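Local coordinates for protein sugar kinase (Agrobacterium tumefaciens, PDB 2RBC) that probably phosphorylates a sugar or related carbohydrate with ATP, as a ribokinase-like member of the pfkB family of carbohydrate kinases, at residues V39-R45 and E60-E66; Y74-G80 and R313-R319; F158-D164 and K183-D188; V258-T262 and R293-R297. One frame throughout, in Å; residues are numbered along the deposited sequence. Where two conformers were deposited one is given.

Contact 1: residues V39-R45 and E60-E66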
# COMPACT_ATOMS: atom_id res chain seq x y z
N VAL A 39 8.07 -9.44 2.69
CA VAL A 39 6.91 -8.52 2.82
C VAL A 39 7.07 -7.42 1.77
O VAL A 39 8.20 -6.87 1.64
CB VAL A 39 6.85 -7.80 4.23
CG1 VAL A 39 5.61 -6.91 4.39
CG2 VAL A 39 6.91 -8.80 5.38
N LEU A 40 5.99 -7.10 1.05
CA LEU A 40 6.00 -5.92 0.15
C LEU A 40 5.65 -4.66 0.93
O LEU A 40 4.49 -4.43 1.27
CB LEU A 40 5.07 -6.09 -1.05
CG LEU A 40 5.18 -5.02 -2.15
CD1 LEU A 40 6.55 -5.10 -2.82
CD2 LEU A 40 4.09 -5.26 -3.16
N ASP A 41 6.66 -3.86 1.22
CA ASP A 41 6.47 -2.58 1.87
C ASP A 41 6.25 -1.46 0.86
O ASP A 41 6.99 -1.35 -0.11
CB ASP A 41 7.71 -2.18 2.70
CG ASP A 41 7.85 -2.96 4.01
OD1 ASP A 41 6.91 -3.67 4.42
OD2 ASP A 41 8.93 -2.82 4.66
N THR A 42 5.27 -0.59 1.15
CA THR A 42 5.15 0.69 0.50
C THR A 42 5.43 1.78 1.52
O THR A 42 4.71 1.93 2.53
CB THR A 42 3.82 0.88 -0.18
OG1 THR A 42 3.62 -0.20 -1.08
CG2 THR A 42 3.82 2.17 -0.98
N LEU A 43 6.51 2.51 1.24
CA LEU A 43 7.07 3.51 2.13
C LEU A 43 6.71 4.87 1.57
O LEU A 43 7.14 5.21 0.47
CB LEU A 43 8.60 3.39 2.23
CG LEU A 43 9.22 2.01 2.49
CD1 LEU A 43 10.72 2.17 2.61
CD2 LEU A 43 8.60 1.36 3.72
N PHE A 44 5.89 5.62 2.32
CA PHE A 44 5.39 6.91 1.93
C PHE A 44 6.11 7.94 2.78
O PHE A 44 5.94 7.94 3.99
CB PHE A 44 3.88 7.04 2.25
CG PHE A 44 2.99 6.15 1.44
CD1 PHE A 44 2.49 6.57 0.23
CD2 PHE A 44 2.59 4.92 1.94
CE1 PHE A 44 1.63 5.77 -0.50
CE2 PHE A 44 1.70 4.13 1.22
CZ PHE A 44 1.25 4.54 0.00
N ARG A 45 6.91 8.79 2.14
CA ARG A 45 7.73 9.80 2.82
C ARG A 45 6.94 11.10 2.86
O ARG A 45 6.53 11.62 1.82
CB ARG A 45 9.06 9.96 2.10
CG ARG A 45 10.19 10.40 2.96
CD ARG A 45 11.38 10.65 2.12
NE ARG A 45 12.53 11.06 2.93
CZ ARG A 45 13.73 11.27 2.43
NH1 ARG A 45 13.96 11.14 1.15
NH2 ARG A 45 14.73 11.63 3.23
N GLU A 60 7.71 11.33 -1.62
CA GLU A 60 8.48 10.25 -2.20
C GLU A 60 7.77 8.96 -1.82
O GLU A 60 7.26 8.84 -0.71
CB GLU A 60 9.91 10.26 -1.65
CG GLU A 60 10.84 9.34 -2.34
CD GLU A 60 12.28 9.54 -1.93
OE1 GLU A 60 12.55 10.49 -1.17
OE2 GLU A 60 13.10 8.73 -2.37
N VAL A 61 7.70 8.01 -2.75
CA VAL A 61 7.06 6.70 -2.47
C VAL A 61 7.96 5.60 -3.03
O VAL A 61 8.38 5.65 -4.18
CB VAL A 61 5.62 6.59 -3.08
CG1 VAL A 61 4.99 5.21 -2.81
CG2 VAL A 61 4.71 7.73 -2.55
N LEU A 62 8.25 4.60 -2.20
CA LEU A 62 9.08 3.45 -2.60
C LEU A 62 8.37 2.17 -2.23
O LEU A 62 7.97 2.00 -1.07
CB LEU A 62 10.43 3.48 -1.89
CG LEU A 62 11.50 2.36 -2.13
CD1 LEU A 62 12.04 2.40 -3.58
CD2 LEU A 62 12.63 2.41 -1.12
N GLN A 63 8.21 1.30 -3.22
CA GLN A 63 7.78 -0.06 -2.99
C GLN A 63 8.96 -1.00 -3.03
O GLN A 63 9.70 -1.02 -4.02
CB GLN A 63 6.75 -0.47 -4.02
CG GLN A 63 5.47 0.33 -3.89
CD GLN A 63 4.32 -0.26 -4.69
OE1 GLN A 63 4.32 -0.21 -5.90
NE2 GLN A 63 3.32 -0.78 -4.00
N ILE A 64 9.17 -1.71 -1.93
CA ILE A 64 10.33 -2.54 -1.73
C ILE A 64 9.98 -3.84 -0.99
O ILE A 64 9.31 -3.84 0.05
CB ILE A 64 11.52 -1.73 -1.07
CG1 ILE A 64 12.79 -2.58 -1.03
CG2 ILE A 64 11.18 -1.08 0.29
CD1 ILE A 64 14.06 -1.74 -0.82
N ALA A 65 10.43 -4.97 -1.53
CA ALA A 65 10.28 -6.25 -0.85
C ALA A 65 11.39 -6.35 0.19
O ALA A 65 12.58 -6.23 -0.11
CB ALA A 65 10.36 -7.45 -1.84
N GLU A 66 10.97 -6.52 1.43
CA GLU A 66 11.88 -6.57 2.53
C GLU A 66 11.23 -7.36 3.67
O GLU A 66 10.50 -8.29 3.42
CB GLU A 66 12.37 -5.13 2.87
CG GLU A 66 11.28 -4.15 3.28
CD GLU A 66 11.81 -2.75 3.45
OE1 GLU A 66 13.01 -2.51 3.16
OE2 GLU A 66 11.05 -1.88 3.92
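Thr-42 OG1 and Gln-63 CG each lie beside their own backbone N (chi1 -55° and -65°), which sets the two side chains alongside, pointing the same way. They belong to an antiparallel strand pair in the small sheet that forms the lid of the ribokinase fold. Strand 60-66 is outermost in this sheet within the chain, and Val-39 with Glu-66, Asp-41 with Ile-64 and Leu-43 with Leu-62 are hydrogen-bonded pairs. Gln-63 NE2 donates to Thr-42 OG1 at 3.0 Å, with the hydroxyl oxygen in the amide plane. Gln-63 OE1 takes a bond from Arg-97, so both ends of the amide are held. Nearby, Val-61 CG2 lies 3.7 Å from Phe-44 CD1. This face meets Val-136 and Phe-138 of the second subunit.

On the other face, Leu-43 CD1 packs 4.0 Å from Ile-64 CG2. The Glu-66 side chain crosses Asp-41, with the carboxylate planes 80° apart. Asp-41 OD2 and Glu-66 OE2 lie only 2.4 Å apart. Glu-66 OE1 accepts from Arg-313 N, and Asp-41 OD1 bonds a glycerol, which may mark a pocket. At the far end of the pair, an extended Arg-45 runs beside Glu-60. The two form a salt bridge, in which Arg-45 NH1 meets the syn side of Glu-60 OE1 at 2.8 Å, somewhat out of the carboxylate plane, with the oxygen in the guanidinium plane.

Contact 2: residues Y74-G80 and R313-R319. With SO4 (sulfate ion), chain D.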
# COMPACT_ATOMS: atom_id res chain seq x y z
N TYR A 74 19.60 -9.58 1.76
CA TYR A 74 20.12 -8.52 0.95
C TYR A 74 21.46 -8.00 1.47
O TYR A 74 22.39 -7.81 0.71
CB TYR A 74 19.09 -7.41 0.84
CG TYR A 74 19.51 -6.28 -0.06
CD1 TYR A 74 19.77 -6.50 -1.40
CD2 TYR A 74 19.66 -5.00 0.43
CE1 TYR A 74 20.18 -5.48 -2.23
CE2 TYR A 74 20.03 -3.95 -0.40
CZ TYR A 74 20.31 -4.20 -1.73
OH TYR A 74 20.67 -3.16 -2.57
N ALA A 75 21.57 -7.82 2.77
CA ALA A 75 22.83 -7.39 3.39
C ALA A 75 23.96 -8.40 3.17
O ALA A 75 25.09 -8.02 2.89
CB ALA A 75 22.63 -7.12 4.88
N VAL A 76 23.66 -9.70 3.28
CA VAL A 76 24.66 -10.72 2.99
C VAL A 76 25.22 -10.53 1.58
O VAL A 76 26.44 -10.55 1.39
CB VAL A 76 24.11 -12.17 3.18
CG1 VAL A 76 25.13 -13.20 2.58
CG2 VAL A 76 23.85 -12.44 4.67
N HIS A 77 24.33 -10.38 0.60
CA HIS A 77 24.72 -10.13 -0.78
C HIS A 77 25.57 -8.86 -0.93
O HIS A 77 26.66 -8.89 -1.52
CB HIS A 77 23.46 -10.00 -1.64
CG HIS A 77 23.71 -9.39 -2.97
ND1 HIS A 77 24.42 -10.04 -3.97
CD2 HIS A 77 23.35 -8.20 -3.48
CE1 HIS A 77 24.47 -9.26 -5.03
NE2 HIS A 77 23.84 -8.13 -4.75
N ARG A 78 25.08 -7.77 -0.37
CA ARG A 78 25.75 -6.48 -0.51
C ARG A 78 27.15 -6.52 0.11
O ARG A 78 28.06 -5.85 -0.39
CB ARG A 78 24.96 -5.38 0.17
CG ARG A 78 23.64 -5.06 -0.53
CD ARG A 78 23.88 -4.33 -1.83
NE ARG A 78 24.28 -2.95 -1.57
CZ ARG A 78 24.68 -2.09 -2.49
NH1 ARG A 78 24.82 -2.46 -3.75
NH2 ARG A 78 25.02 -0.85 -2.14
N MSE A 79 27.29 -7.32 1.16
CA MSE A 79 28.54 -7.45 1.90
C MSE A 79 29.49 -8.52 1.36
O MSE A 79 30.51 -8.82 1.97
CB MSE A 79 28.24 -7.73 3.35
CG MSE A 79 27.49 -6.61 4.06
SE MSE A 79 28.46 -4.89 4.11
CE MSE A 79 29.61 -5.24 5.66
N GLY A 80 29.15 -9.08 0.20
CA GLY A 80 30.08 -9.92 -0.55
C GLY A 80 29.84 -11.40 -0.38
O GLY A 80 30.66 -12.21 -0.81
N ARG A 313 15.68 -1.24 3.53
CA ARG A 313 16.94 -1.91 3.23
C ARG A 313 17.76 -1.30 2.10
O ARG A 313 18.94 -1.68 1.92
CB ARG A 313 16.68 -3.40 2.94
CG ARG A 313 15.85 -3.71 1.71
CD ARG A 313 16.01 -5.15 1.24
NE ARG A 313 15.19 -5.44 0.08
CZ ARG A 313 15.55 -5.25 -1.19
NH1 ARG A 313 16.77 -4.83 -1.50
NH2 ARG A 313 14.68 -5.48 -2.15
N ILE A 314 17.20 -0.34 1.35
CA ILE A 314 17.81 0.12 0.08
C ILE A 314 19.15 0.79 0.31
O ILE A 314 19.99 0.75 -0.56
CB ILE A 314 16.85 1.03 -0.75
CG1 ILE A 314 17.17 0.90 -2.25
CG2 ILE A 314 16.88 2.49 -0.29
CD1 ILE A 314 17.32 -0.56 -2.70
N GLY A 315 19.35 1.35 1.49
CA GLY A 315 20.66 1.90 1.85
C GLY A 315 21.75 0.92 2.26
O GLY A 315 22.81 1.37 2.70
N ALA A 316 21.49 -0.38 2.21
CA ALA A 316 22.48 -1.37 2.66
C ALA A 316 23.78 -1.11 1.88
O ALA A 316 23.75 -1.09 0.66
CB ALA A 316 21.99 -2.79 2.45
N PRO A 317 24.89 -0.85 2.58
CA PRO A 317 26.15 -0.58 1.84
C PRO A 317 26.85 -1.80 1.28
O PRO A 317 26.60 -2.93 1.69
CB PRO A 317 27.03 0.05 2.92
CG PRO A 317 26.61 -0.59 4.15
CD PRO A 317 25.09 -0.73 4.03
N THR A 318 27.75 -1.53 0.35
CA THR A 318 28.69 -2.51 -0.13
C THR A 318 29.70 -2.84 0.94
O THR A 318 29.84 -2.11 1.94
CB THR A 318 29.40 -2.04 -1.42
OG1 THR A 318 30.42 -1.07 -1.13
CG2 THR A 318 28.36 -1.49 -2.42
N ARG A 319 30.41 -3.97 0.74
CA ARG A 319 31.43 -4.39 1.66
C ARG A 319 32.55 -3.33 1.72
O ARG A 319 33.03 -2.95 2.79
CB ARG A 319 31.99 -5.74 1.22
CG ARG A 319 33.01 -6.37 2.12
CD ARG A 319 32.49 -6.50 3.56
NE ARG A 319 33.41 -7.21 4.45
CZ ARG A 319 33.36 -8.53 4.67
NH1 ARG A 319 32.44 -9.28 4.06
NH2 ARG A 319 34.21 -9.09 5.51
S SO4 D . 25.74 0.20 -5.84
O1 SO4 D . 25.63 0.69 -4.46
O2 SO4 D . 24.52 -0.52 -6.22
O3 SO4 D . 25.83 1.33 -6.76
O4 SO4 D . 26.94 -0.65 -5.93
O HOH W 1 21.68 -1.13 -1.41
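Arg-313 NH1 sits over the centre of the Tyr-74 ring, 3.2 Å above its plane. This is a cation-pi contact, with the guanidinium tilted 62° against the ring. Arg-313 NE donates to Ala-65 O. Arg-78 CG covers the rim of the opposite face, so the ring is sandwiched. The contact joins the end of helix 68-78, closed by a Schellman motif with Gly-80 as C-prime residue, to the loop that leads into helix 319-330.

Arg-78 bends at chi2 (-72°) and chi3 (-74°), and this curls its guanidinium side-on to the carbonyl of Ala-316. Arg-78 NE at 3.0 Å and Arg-78 NH2 at 3.1 Å both donate to Ala-316 O. Water 1 gives that oxygen a third bond, accepts from Tyr-74 OH and donates to Ile-314 O. The outer edge of the Arg-78 guanidinium holds a sulfate, probably from the crystallisation liquor, with NH2 2.9 Å from its O1. Thr-318 CG2 lies over one guanidinium face, while Thr-318 OG1 caps Glu-321 N as the N-cap of the next helix.

The selenomethionine Met-79 places its SE 3.6 Å from Pro-317 O. Arg-319 crosses that side chain at about a right angle, and its NE and NH2 form salt bridges with Glu-323 and Glu-288. Its remaining guanidinium nitrogen, Arg-319 NH1, donates to Met-79 O at 2.9 Å, nearly along the C=O axis.

Contact 3: residues F158-D164 and K183-D188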
# COMPACT_ATOMS: atom_id res chain seq x y z
N PHE A 158 25.15 -24.70 3.11
CA PHE A 158 25.37 -23.34 3.59
C PHE A 158 26.54 -23.29 4.56
O PHE A 158 26.93 -24.29 5.15
CB PHE A 158 24.08 -22.84 4.23
CG PHE A 158 22.95 -22.79 3.28
CD1 PHE A 158 22.91 -21.83 2.27
CD2 PHE A 158 21.94 -23.73 3.35
CE1 PHE A 158 21.86 -21.82 1.36
CE2 PHE A 158 20.91 -23.72 2.45
CZ PHE A 158 20.86 -22.76 1.46
N ASP A 159 27.12 -22.11 4.70
CA ASP A 159 28.24 -21.88 5.61
C ASP A 159 27.72 -21.39 6.96
O ASP A 159 28.39 -21.56 7.97
CB ASP A 159 29.21 -20.89 5.00
CG ASP A 159 29.88 -21.44 3.75
OD1 ASP A 159 30.52 -22.49 3.88
OD2 ASP A 159 29.80 -20.85 2.67
N ALA A 160 26.56 -20.72 6.96
CA ALA A 160 25.87 -20.32 8.18
C ALA A 160 24.40 -20.19 7.87
O ALA A 160 24.03 -20.13 6.70
CB ALA A 160 26.39 -18.97 8.76
N VAL A 161 23.57 -20.14 8.92
CA VAL A 161 22.14 -19.87 8.77
C VAL A 161 21.75 -18.77 9.73
O VAL A 161 22.34 -18.60 10.81
CB VAL A 161 21.25 -21.12 9.00
CG1 VAL A 161 21.69 -22.26 8.11
CG2 VAL A 161 21.20 -21.54 10.45
N LEU A 162 20.79 -17.96 9.29
CA LEU A 162 20.23 -16.88 10.09
C LEU A 162 18.72 -16.99 10.04
O LEU A 162 18.14 -17.14 8.95
CB LEU A 162 20.69 -15.53 9.53
CG LEU A 162 20.10 -14.27 10.17
CD1 LEU A 162 20.35 -14.16 11.67
CD2 LEU A 162 20.52 -13.02 9.37
N VAL A 163 18.06 -16.95 11.20
CA VAL A 163 16.60 -17.10 11.21
C VAL A 163 16.00 -15.95 12.01
O VAL A 163 16.59 -15.52 12.99
CB VAL A 163 16.10 -18.47 11.80
CG1 VAL A 163 16.80 -19.73 11.07
CG2 VAL A 163 16.23 -18.52 13.33
N ASP A 164 14.83 -15.47 11.56
CA ASP A 164 14.02 -14.50 12.32
C ASP A 164 12.87 -15.18 13.08
O ASP A 164 12.77 -16.39 13.07
CB ASP A 164 13.57 -13.32 11.41
CG ASP A 164 12.48 -13.67 10.43
OD1 ASP A 164 11.76 -14.65 10.66
OD2 ASP A 164 12.35 -12.94 9.39
N LYS A 183 27.71 -25.60 12.09
CA LYS A 183 27.63 -24.32 11.40
C LYS A 183 27.13 -23.28 12.38
O LYS A 183 26.47 -23.62 13.37
CB LYS A 183 26.71 -24.41 10.17
CG LYS A 183 27.33 -25.27 9.09
CD LYS A 183 26.38 -25.63 8.03
CE LYS A 183 27.01 -26.64 7.07
NZ LYS A 183 28.25 -26.19 6.30
N PRO A 184 27.51 -22.01 12.16
CA PRO A 184 26.86 -20.96 12.93
C PRO A 184 25.37 -20.98 12.64
O PRO A 184 24.97 -21.04 11.47
CB PRO A 184 27.49 -19.67 12.39
CG PRO A 184 28.78 -20.09 11.80
CD PRO A 184 28.52 -21.47 11.24
N ALA A 185 24.58 -20.94 13.71
CA ALA A 185 23.15 -21.03 13.71
C ALA A 185 22.65 -19.80 14.46
O ALA A 185 22.63 -19.78 15.70
CB ALA A 185 22.70 -22.36 14.37
N ILE A 186 22.32 -18.75 13.73
CA ILE A 186 22.14 -17.41 14.31
C ILE A 186 20.67 -17.06 14.40
O ILE A 186 19.91 -17.21 13.43
CB ILE A 186 22.96 -16.36 13.51
CG1 ILE A 186 24.46 -16.80 13.46
CG2 ILE A 186 22.86 -14.99 14.15
CD1 ILE A 186 25.19 -16.37 12.29
N LEU A 187 20.26 -16.60 15.58
CA LEU A 187 18.91 -16.16 15.81
C LEU A 187 18.88 -14.65 15.89
O LEU A 187 19.56 -14.09 16.71
CB LEU A 187 18.34 -16.76 17.10
CG LEU A 187 16.94 -16.28 17.53
CD1 LEU A 187 15.83 -16.64 16.53
CD2 LEU A 187 16.58 -16.79 18.94
N ASP A 188 18.08 -14.04 15.02
CA ASP A 188 17.67 -12.64 15.11
C ASP A 188 16.53 -12.66 16.12
O ASP A 188 15.43 -13.09 15.82
CB ASP A 188 17.20 -12.15 13.74
CG ASP A 188 16.49 -10.80 13.78
OD1 ASP A 188 16.47 -10.13 14.86
OD2 ASP A 188 15.99 -10.40 12.71
O HOH W 2 30.61 -24.43 5.94
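Lys-183 NZ donates to Phe-158 O at 2.6 Å, the shortest polar bond of this contact, and meets the carbonyl almost end-on. The lysine stands at the entry to two neighbouring parallel strands, 160-163 and 185-189, which with helix 168-180 form a beta-alpha-beta crossover in the central sheet of the ribokinase fold. Its chain runs extended and then turns at its last torsion (chi4 -62°), which brings the ammonium to that oxygen. Water 2 links Lys-183 NZ weakly to Asp-159 OD1, the two charged atoms being 5.0 Å apart. Asp-159 OD2 is taken by His-31 N.

Four backbone bonds tie the strands. Val-161 N donates to Pro-184 O, Ile-186 N to Val-161 O, Val-163 N to Ile-186 O, and Asp-188 N to Val-163 O. Beside the first of them, the Pro-184 ring packs on Ala-160, with Pro-184 CB 3.9 Å from Ala-160 CB.

Val-161, Val-163, Ala-185 and Leu-187 share one face. With chi1 at -53°, Val-163 CG1 is anti to the carbonyl carbon, which leaves CG2 between the backbone N and the carbonyl carbon, 3.7 Å from Leu-187 CD1. Helix 168-180 packs on the two valines. The other face carries Leu-162 and Ile-186, with Leu-162 CD1 3.6 Å from Ile-186 CG2. Helix 68-78 touches Leu-162 here, and helix 274-287 touches Ile-186. At the C-terminal ends of the strands, Asp-164 OD2 accepts from Ala-37 N and OD1 from Arg-166 N. The carboxylate of Asp-188 comes close through its OD2, which is 4.0 Å from Asp-164 CB.

Contact 4: residues V258-T262 and R293-R297. With SO4 (sulfate ion), chain C; SO4 (sulfate ion), chain B.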
# COMPACT_ATOMS: atom_id res chain seq x y z
N VAL A 258 31.17 -9.32 29.99
CA VAL A 258 30.34 -8.48 29.13
C VAL A 258 31.24 -7.52 28.34
O VAL A 258 32.02 -6.77 28.91
CB VAL A 258 29.23 -7.72 29.93
CG1 VAL A 258 28.38 -6.82 28.99
CG2 VAL A 258 28.33 -8.74 30.68
N HIS A 259 31.15 -7.57 27.02
CA HIS A 259 31.92 -6.70 26.12
C HIS A 259 30.98 -5.68 25.56
O HIS A 259 29.78 -5.91 25.44
CB HIS A 259 32.53 -7.50 24.97
CG HIS A 259 33.37 -8.63 25.44
ND1 HIS A 259 34.58 -8.44 26.06
CD2 HIS A 259 33.14 -9.96 25.45
CE1 HIS A 259 35.08 -9.61 26.41
NE2 HIS A 259 34.23 -10.55 26.04
N PHE A 260 31.54 -4.54 25.18
CA PHE A 260 30.79 -3.46 24.62
C PHE A 260 31.54 -2.88 23.42
O PHE A 260 32.78 -2.75 23.43
CB PHE A 260 30.57 -2.36 25.66
CG PHE A 260 29.93 -1.12 25.09
CD1 PHE A 260 28.63 -1.16 24.65
CD2 PHE A 260 30.63 0.06 24.99
CE1 PHE A 260 28.04 -0.05 24.10
CE2 PHE A 260 30.05 1.17 24.44
CZ PHE A 260 28.75 1.12 23.99
N GLN A 261 30.76 -2.53 22.40
CA GLN A 261 31.29 -1.86 21.22
C GLN A 261 30.39 -0.70 20.84
O GLN A 261 29.21 -0.86 20.58
CB GLN A 261 31.39 -2.86 20.05
CG GLN A 261 31.89 -2.28 18.71
CD GLN A 261 33.23 -1.61 18.85
OE1 GLN A 261 34.22 -2.28 19.16
NE2 GLN A 261 33.29 -0.29 18.63
N THR A 262 30.96 0.49 20.82
CA THR A 262 30.21 1.66 20.41
C THR A 262 30.02 1.60 18.90
O THR A 262 30.77 0.90 18.20
CB THR A 262 30.94 2.95 20.81
OG1 THR A 262 30.02 4.05 20.75
CG2 THR A 262 32.12 3.23 19.91
N ARG A 293 34.56 -9.14 18.11
CA ARG A 293 34.58 -7.68 18.12
C ARG A 293 34.65 -7.13 16.68
O ARG A 293 33.88 -6.22 16.32
CB ARG A 293 35.69 -7.10 19.00
CG ARG A 293 35.65 -5.56 19.04
CD ARG A 293 36.72 -4.96 19.95
NE ARG A 293 36.42 -5.24 21.35
CZ ARG A 293 35.52 -4.60 22.08
NH1 ARG A 293 34.81 -3.60 21.58
NH2 ARG A 293 35.34 -4.93 23.35
N ALA A 294 35.52 -7.69 15.84
CA ALA A 294 35.59 -7.32 14.40
C ALA A 294 34.22 -7.44 13.71
O ALA A 294 33.80 -6.56 12.93
CB ALA A 294 36.61 -8.19 13.69
N ALA A 295 33.50 -8.52 14.02
CA ALA A 295 32.18 -8.79 13.45
C ALA A 295 31.13 -7.81 13.96
O ALA A 295 30.29 -7.34 13.21
CB ALA A 295 31.78 -10.19 13.75
N VAL A 296 31.18 -7.48 15.24
CA VAL A 296 30.25 -6.51 15.79
C VAL A 296 30.53 -5.14 15.17
O VAL A 296 29.61 -4.42 14.86
CB VAL A 296 30.33 -6.46 17.29
CG1 VAL A 296 29.53 -5.27 17.82
CG2 VAL A 296 29.81 -7.77 17.92
N ARG A 297 31.80 -4.77 15.06
CA ARG A 297 32.16 -3.50 14.40
C ARG A 297 31.67 -3.38 12.97
O ARG A 297 31.06 -2.37 12.61
CB ARG A 297 33.67 -3.29 14.39
CG ARG A 297 34.21 -2.81 15.67
CD ARG A 297 35.68 -2.96 15.74
NE ARG A 297 36.18 -2.33 16.93
CZ ARG A 297 37.47 -2.09 17.16
NH1 ARG A 297 38.39 -2.45 16.29
NH2 ARG A 297 37.82 -1.46 18.25
S SO4 C . 37.29 -8.10 23.18
O1 SO4 C . 37.51 -9.52 23.43
O2 SO4 C . 35.85 -7.92 23.00
O3 SO4 C . 37.77 -7.32 24.32
O4 SO4 C . 38.02 -7.72 21.97
S SO4 B . 35.98 1.65 19.24
O1 SO4 B . 37.39 1.93 19.49
O2 SO4 B . 35.75 0.22 19.29
O3 SO4 B . 35.13 2.26 20.27
O4 SO4 B . 35.67 2.16 17.90
O HOH W 3 34.33 -4.31 26.06
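Gln-261 OE1 takes two bonds, from Arg-293 NH1 at 2.8 Å and from Arg-297 NE at 3.0 Å. The donors reach it from opposite faces of the amide plane, and each guanidinium is turned steeply against that plane, by 76° and 73°. Arg-293 NH1 has a second acceptor, Phe-260 O at 2.9 Å, which it meets from above the carbonyl plane. Nearer the backbone, Gln-261 CB lies 3.8 Å from Val-296 CG1, the two side chains sliding past each other in opposite directions.

The bend of Arg-293 at chi3 (-69°) turns its guanidinium toward the strand. The pair joins strand 258-261, at the end of the large mixed sheet of the ribokinase fold, to the start of helix 292-307. Gln-261 NE2 is held by Thr-262 O at 2.8 Å, which fixes the rotation of the amide.

Two sulfates, probably from the crystallisation liquor, lie outside. One bonds both Gln-261 NE2 and Arg-297 NH2 through its O2. The other bonds Arg-293 NE through O4, and its O2 hovers over one face of the His-259 ring. Trp-329 of helix 319-330 also packs on Gln-261, and Trp-250 of strand 248-251 on Arg-293.

Overall arrangement
From the N terminus, strand 39-45 leads through a 14-residue connection to strand 60-66, and contact 1 closes there. Helix 68-78 follows at once and opens contact 2, which closes near the end of the chain at 313-319. Contacts 3 and 4 lie within that long loop, one after the other. Contact 3 closes a crossover in the main sheet, and contact 4 fastens an end strand of the same sheet to helix 292-307. Contacts 1 and 2 touch: Arg-313 NE bonds Ala-65 O, tying the lid to the main domain. The others do not touch. Contacts 1 and 4 are farthest apart, with centres about 32 Å from each other.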